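Local coordinates for major capsid protein (Paramecium bursaria Chlorella virus 1, PDB 5TIP) that self-assembles as trimers into the large icosahedral capsid of a chlorella virus, forming the glycosylated shell of the virion, at residues R103-Y115 and F146-P158. Numbering follows the deposited sequence.
Sequences RIDKHYNDWFRTY and FYVPLIFFFNQTP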
loop_
_atom_site.group_PDB
_atom_site.type_symbol
_atom_site.label_atom_id
_atom_site.label_comp_id
_atom_site.label_asym_id
_atom_site.label_seq_id
_atom_site.Cartn_x
_atom_site.Cartn_y
_atom_site.Cartn_z
ATOM N N ARG A 103 -17.442 11.400 29.352
ATOM C CA ARG A 103 -17.272 11.001 27.961
ATOM C C ARG A 103 -15.894 11.417 27.461
ATOM O O ARG A 103 -15.521 12.591 27.539
ATOM C CB ARG A 103 -18.357 11.625 27.086
ATOM C CG ARG A 103 -18.167 11.362 25.602
ATOM C CD ARG A 103 -19.107 12.204 24.760
ATOM N NE ARG A 103 -20.505 11.839 24.956
ATOM C CZ ARG A 103 -21.514 12.373 24.277
ATOM N NH1 ARG A 103 -21.278 13.298 23.356
ATOM N NH2 ARG A 103 -22.760 11.986 24.518
ATOM N N ILE A 104 -15.144 10.452 26.937
ATOM C CA ILE A 104 -13.836 10.736 26.357
ATOM C C ILE A 104 -13.939 10.969 24.856
ATOM O O ILE A 104 -13.282 11.858 24.311
ATOM C CB ILE A 104 -12.865 9.587 26.686
ATOM C CG1 ILE A 104 -12.846 9.332 28.193
ATOM C CG2 ILE A 104 -11.468 9.905 26.185
ATOM C CD1 ILE A 104 -12.430 10.532 29.011
ATOM N N ASP A 105 -14.767 10.182 24.176
ATOM C CA ASP A 105 -14.959 10.318 22.740
ATOM C C ASP A 105 -16.255 9.615 22.372
ATOM O O ASP A 105 -16.743 8.753 23.108
ATOM C CB ASP A 105 -13.775 9.732 21.963
ATOM C CG ASP A 105 -13.663 10.294 20.561
ATOM O OD1 ASP A 105 -14.471 11.177 20.206
ATOM O OD2 ASP A 105 -12.763 9.851 19.815
ATOM N N LYS A 106 -16.812 9.992 21.223
ATOM C CA LYS A 106 -18.024 9.350 20.732
ATOM C C LYS A 106 -18.000 9.355 19.212
ATOM O O LYS A 106 -17.788 10.403 18.597
ATOM C CB LYS A 106 -19.283 10.053 21.251
ATOM C CG LYS A 106 -20.577 9.433 20.749
ATOM C CD LYS A 106 -21.794 10.044 21.425
ATOM C CE LYS A 106 -23.077 9.371 20.961
ATOM N NZ LYS A 106 -24.274 9.890 21.680
ATOM N N HIS A 107 -18.223 8.186 18.619
ATOM C CA HIS A 107 -18.178 8.011 17.177
ATOM C C HIS A 107 -19.549 7.606 16.648
ATOM O O HIS A 107 -20.431 7.186 17.400
ATOM C CB HIS A 107 -17.130 6.963 16.797
ATOM C CG HIS A 107 -15.727 7.375 17.119
ATOM N ND1 HIS A 107 -14.645 6.545 16.924
ATOM C CD2 HIS A 107 -15.229 8.530 17.622
ATOM C CE1 HIS A 107 -13.541 7.170 17.295
ATOM N NE2 HIS A 107 -13.868 8.376 17.722
ATOM N N TYR A 108 -19.718 7.742 15.335
ATOM C CA TYR A 108 -20.975 7.440 14.668
ATOM C C TYR A 108 -20.687 6.591 13.436
ATOM O O TYR A 108 -19.568 6.579 12.920
ATOM C CB TYR A 108 -21.718 8.725 14.272
ATOM C CG TYR A 108 -21.854 9.717 15.408
ATOM C CD1 TYR A 108 -20.848 10.636 15.674
ATOM C CD2 TYR A 108 -22.980 9.725 16.220
ATOM C CE1 TYR A 108 -20.960 11.541 16.712
ATOM C CE2 TYR A 108 -23.100 10.629 17.262
ATOM C CZ TYR A 108 -22.087 11.534 17.503
ATOM O OH TYR A 108 -22.198 12.436 18.536
ATOM N N ASN A 109 -21.713 5.874 12.963
ATOM C CA ASN A 109 -21.508 4.990 11.818
ATOM C C ASN A 109 -21.125 5.770 10.566
ATOM O O ASN A 109 -20.346 5.275 9.744
ATOM C CB ASN A 109 -22.751 4.135 11.559
ATOM C CG ASN A 109 -24.003 4.957 11.357
ATOM O OD1 ASN A 109 -23.968 6.186 11.391
ATOM N ND2 ASN A 109 -25.122 4.280 11.133
ATOM N N ASP A 110 -21.650 6.987 10.400
ATOM C CA ASP A 110 -21.259 7.784 9.243
ATOM C C ASP A 110 -19.814 8.249 9.358
ATOM O O ASP A 110 -19.158 8.487 8.336
ATOM C CB ASP A 110 -22.197 8.979 9.071
ATOM C CG ASP A 110 -21.922 9.758 7.795
ATOM O OD1 ASP A 110 -22.191 9.223 6.699
ATOM O OD2 ASP A 110 -21.436 10.904 7.885
ATOM N N TRP A 111 -19.297 8.387 10.581
ATOM C CA TRP A 111 -17.871 8.654 10.730
ATOM C C TRP A 111 -17.045 7.435 10.342
ATOM O O TRP A 111 -16.011 7.566 9.677
ATOM C CB TRP A 111 -17.544 9.072 12.160
ATOM C CG TRP A 111 -16.070 9.081 12.404
ATOM C CD1 TRP A 111 -15.375 8.274 13.253
ATOM C CD2 TRP A 111 -15.103 9.923 11.766
ATOM N NE1 TRP A 111 -14.033 8.567 13.193
ATOM C CE2 TRP A 111 -13.840 9.576 12.287
ATOM C CE3 TRP A 111 -15.181 10.940 10.810
ATOM C CZ2 TRP A 111 -12.668 10.212 11.885
ATOM C CZ3 TRP A 111 -14.017 11.567 10.411
ATOM C CH2 TRP A 111 -12.778 11.201 10.948
ATOM N N PHE A 112 -17.505 6.272 10.709
ATOM C CA PHE A 112 -16.853 5.056 10.329
ATOM C C PHE A 112 -16.819 5.021 8.799
ATOM O O PHE A 112 -15.818 4.671 8.242
ATOM C CB PHE A 112 -17.575 3.845 10.923
ATOM C CG PHE A 112 -17.157 3.510 12.305
ATOM C CD1 PHE A 112 -17.046 4.450 13.245
ATOM C CD2 PHE A 112 -16.835 2.232 12.643
ATOM C CE1 PHE A 112 -16.646 4.159 14.496
ATOM C CE2 PHE A 112 -16.398 1.920 13.917
ATOM C CZ PHE A 112 -16.311 2.902 14.851
ATOM N N ARG A 113 -17.915 5.399 8.145
ATOM C CA ARG A 113 -17.961 5.416 6.688
ATOM C C ARG A 113 -17.024 6.478 6.124
ATOM O O ARG A 113 -16.344 6.243 5.119
ATOM C CB ARG A 113 -19.393 5.655 6.209
ATOM C CG ARG A 113 -19.596 5.494 4.707
ATOM C CD ARG A 113 -19.966 4.064 4.327
ATOM N NE ARG A 113 -18.965 3.100 4.774
ATOM C CZ ARG A 113 -17.852 2.817 4.108
ATOM N NH1 ARG A 113 -17.596 3.423 2.956
ATOM N NH2 ARG A 113 -16.994 1.933 4.593
ATOM N N THR A 114 -16.979 7.653 6.761
ATOM C CA THR A 114 -16.104 8.723 6.293
ATOM C C THR A 114 -14.638 8.395 6.554
ATOM O O THR A 114 -13.780 8.637 5.696
ATOM C CB THR A 114 -16.486 10.041 6.970
ATOM O OG1 THR A 114 -17.825 10.395 6.604
ATOM C CG2 THR A 114 -15.540 11.161 6.552
ATOM N N TYR A 115 -14.336 7.840 7.730
ATOM C CA TYR A 115 -12.962 7.453 8.036
ATOM C C TYR A 115 -12.456 6.400 7.060
ATOM O O TYR A 115 -11.298 6.449 6.627
ATOM C CB TYR A 115 -12.873 6.942 9.474
ATOM C CG TYR A 115 -11.520 6.386 9.851
ATOM C CD1 TYR A 115 -10.517 7.215 10.328
ATOM C CD2 TYR A 115 -11.247 5.029 9.735
ATOM C CE1 TYR A 115 -9.280 6.713 10.673
ATOM C CE2 TYR A 115 -10.013 4.517 10.077
ATOM C CZ TYR A 115 -9.033 5.364 10.547
ATOM O OH TYR A 115 -7.798 4.863 10.894
ATOM N N PHE A 146 -19.454 -10.861 11.520
ATOM C CA PHE A 146 -18.804 -9.608 11.179
ATOM C C PHE A 146 -17.981 -9.107 12.357
ATOM O O PHE A 146 -18.270 -9.414 13.516
ATOM C CB PHE A 146 -19.828 -8.545 10.778
ATOM C CG PHE A 146 -20.649 -8.909 9.575
ATOM C CD1 PHE A 146 -20.157 -8.699 8.297
ATOM C CD2 PHE A 146 -21.916 -9.446 9.718
ATOM C CE1 PHE A 146 -20.909 -9.028 7.186
ATOM C CE2 PHE A 146 -22.674 -9.775 8.608
ATOM C CZ PHE A 146 -22.169 -9.565 7.340
ATOM N N TYR A 147 -16.952 -8.325 12.044
ATOM C CA TYR A 147 -16.036 -7.781 13.042
ATOM C C TYR A 147 -15.884 -6.290 12.781
ATOM O O TYR A 147 -15.294 -5.891 11.773
ATOM C CB TYR A 147 -14.678 -8.478 12.984
ATOM C CG TYR A 147 -14.730 -9.985 13.091
ATOM C CD1 TYR A 147 -14.884 -10.776 11.962
ATOM C CD2 TYR A 147 -14.594 -10.617 14.318
ATOM C CE1 TYR A 147 -14.919 -12.154 12.054
ATOM C CE2 TYR A 147 -14.625 -11.994 14.421
ATOM C CZ TYR A 147 -14.788 -12.756 13.287
ATOM O OH TYR A 147 -14.820 -14.127 13.387
ATOM N N VAL A 148 -16.408 -5.469 13.685
ATOM C CA VAL A 148 -16.328 -4.016 13.562
ATOM C C VAL A 148 -15.251 -3.531 14.530
ATOM O O VAL A 148 -15.471 -3.568 15.752
ATOM C CB VAL A 148 -17.677 -3.348 13.850
ATOM C CG1 VAL A 148 -17.588 -1.853 13.594
ATOM C CG2 VAL A 148 -18.770 -3.974 12.997
ATOM N N PRO A 149 -14.089 -3.087 14.046
ATOM C CA PRO A 149 -13.043 -2.601 14.956
ATOM C C PRO A 149 -13.279 -1.143 15.327
ATOM O O PRO A 149 -13.559 -0.305 14.466
ATOM C CB PRO A 149 -11.760 -2.770 14.137
ATOM C CG PRO A 149 -12.216 -2.599 12.720
ATOM C CD PRO A 149 -13.631 -3.130 12.646
ATOM N N LEU A 150 -13.165 -0.842 16.616
ATOM C CA LEU A 150 -13.301 0.530 17.076
ATOM C C LEU A 150 -12.016 1.299 16.800
ATOM O O LEU A 150 -10.926 0.725 16.729
ATOM C CB LEU A 150 -13.632 0.572 18.569
ATOM C CG LEU A 150 -14.941 -0.093 18.999
ATOM C CD1 LEU A 150 -15.228 0.183 20.469
ATOM C CD2 LEU A 150 -16.102 0.362 18.126
ATOM N N ILE A 151 -12.152 2.613 16.636
ATOM C CA ILE A 151 -11.020 3.439 16.232
ATOM C C ILE A 151 -10.848 4.611 17.189
ATOM O O ILE A 151 -10.589 5.742 16.761
ATOM C CB ILE A 151 -11.179 3.928 14.780
ATOM C CG1 ILE A 151 -12.577 4.508 14.554
ATOM C CG2 ILE A 151 -10.904 2.791 13.807
ATOM C CD1 ILE A 151 -12.854 4.908 13.120
ATOM N N PHE A 152 -10.982 4.354 18.488
ATOM C CA PHE A 152 -10.666 5.368 19.480
ATOM C C PHE A 152 -9.148 5.503 19.605
ATOM O O PHE A 152 -8.380 4.801 18.940
ATOM C CB PHE A 152 -11.325 5.029 20.816
ATOM C CG PHE A 152 -12.826 5.107 20.785
ATOM C CD1 PHE A 152 -13.468 6.312 20.552
ATOM C CD2 PHE A 152 -13.596 3.973 20.984
ATOM C CE1 PHE A 152 -14.848 6.385 20.520
ATOM C CE2 PHE A 152 -14.977 4.039 20.953
ATOM C CZ PHE A 152 -15.603 5.246 20.721
ATOM N N PHE A 153 -8.703 6.418 20.471
ATOM C CA PHE A 153 -7.281 6.752 20.518
ATOM C C PHE A 153 -6.437 5.559 20.947
ATOM O O PHE A 153 -5.337 5.347 20.418
ATOM C CB PHE A 153 -7.042 7.948 21.445
ATOM C CG PHE A 153 -7.408 7.696 22.881
ATOM C CD1 PHE A 153 -8.694 7.937 23.334
ATOM C CD2 PHE A 153 -6.461 7.234 23.782
ATOM C CE1 PHE A 153 -9.030 7.710 24.654
ATOM C CE2 PHE A 153 -6.793 7.004 25.102
ATOM C CZ PHE A 153 -8.079 7.243 25.540
ATOM N N PHE A 154 -6.929 4.759 21.891
ATOM C CA PHE A 154 -6.168 3.606 22.354
ATOM C C PHE A 154 -6.369 2.377 21.479
ATOM O O PHE A 154 -5.759 1.337 21.750
ATOM C CB PHE A 154 -6.524 3.275 23.808
ATOM C CG PHE A 154 -7.947 2.841 24.009
ATOM C CD1 PHE A 154 -8.962 3.774 24.134
ATOM C CD2 PHE A 154 -8.267 1.496 24.101
ATOM C CE1 PHE A 154 -10.269 3.372 24.327
ATOM C CE2 PHE A 154 -9.573 1.090 24.295
ATOM C CZ PHE A 154 -10.574 2.028 24.409
ATOM N N ASN A 155 -7.202 2.467 20.443
ATOM C CA ASN A 155 -7.390 1.361 19.516
ATOM C C ASN A 155 -6.474 1.432 18.305
ATOM O O ASN A 155 -6.316 0.423 17.608
ATOM C CB ASN A 155 -8.837 1.318 19.018
ATOM C CG ASN A 155 -9.840 1.213 20.142
ATOM O OD1 ASN A 155 -10.832 1.940 20.167
ATOM N ND2 ASN A 155 -9.594 0.305 21.078
ATOM N N GLN A 156 -5.872 2.589 18.033
ATOM C CA GLN A 156 -5.134 2.788 16.794
ATOM C C GLN A 156 -3.623 2.709 16.956
ATOM O O GLN A 156 -2.917 2.578 15.951
ATOM C CB GLN A 156 -5.505 4.140 16.176
ATOM C CG GLN A 156 -6.994 4.303 15.927
ATOM C CD GLN A 156 -7.305 5.438 14.976
ATOM O OE1 GLN A 156 -7.320 5.256 13.760
ATOM N NE2 GLN A 156 -7.558 6.620 15.527
ATOM N N THR A 157 -3.107 2.789 18.183
ATOM C CA THR A 157 -1.680 2.666 18.393
ATOM C C THR A 157 -1.444 2.144 19.804
ATOM O O THR A 157 -2.074 2.643 20.750
ATOM C CB THR A 157 -0.940 3.992 18.190
ATOM O OG1 THR A 157 0.403 3.878 18.679
ATOM C CG2 THR A 157 -1.651 5.133 18.911
ATOM N N PRO A 158 -0.573 1.148 19.978
ATOM C CA PRO A 158 -0.282 0.661 21.336
ATOM C C PRO A 158 0.380 1.701 22.220
ATOM O O PRO A 158 0.321 1.572 23.449
ATOM C CB PRO A 158 0.641 -0.541 21.087
ATOM C CG PRO A 158 1.230 -0.297 19.738
ATOM C CD PRO A 158 0.163 0.396 18.948
HETATM O O HOH W 1 -10.595 8.776 20.574
HETATM O O HOH W 2 -14.502 3.853 17.410
HETATM O O HOH W 3 -11.184 7.654 14.681
#
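D105 of strand 102-108 comes nearest F152, 7.3 Å between CA atoms, while helix 109-119 approaches at F112 and I151, 8.5 Å apart, along the irregular chain leading out of strand 143-149. A classic beta bulge sets I104 and D105 both opposite L97 of the neighbouring strand. F152 lies over one face of the H107 ring, its CD1 3.4 Å from H107 CE1, with the planes inclined at 32°; W111 CD1 sits toward the rim of the opposite face. The carbonyl of I151 meets the imidazole edge instead. With CG1 lodged between its backbone N and carbonyl carbon (chi1 48°), I151 sends CD1 4.0 Å from the centroid of Y115 and 4.3 Å from that of F112, a CH-pi contact over a face of each. F153 CE1 touches I104 CG2 at 3.6 Å. H107 NE2 donates to D105 OD2 at 2.8 Å, from above the carboxylate plane. Water links H107 ND1 to I151 N; another donates to D105 OD2 and accepts weakly from F153 N. In this N-terminal jelly-roll of a double jelly-roll protein, H107, W111 and F153 also pack on strand 223-237. Rings fill the joint, ordered water bridges its polar atoms, and the carboxylate probably favours a protonated NE2.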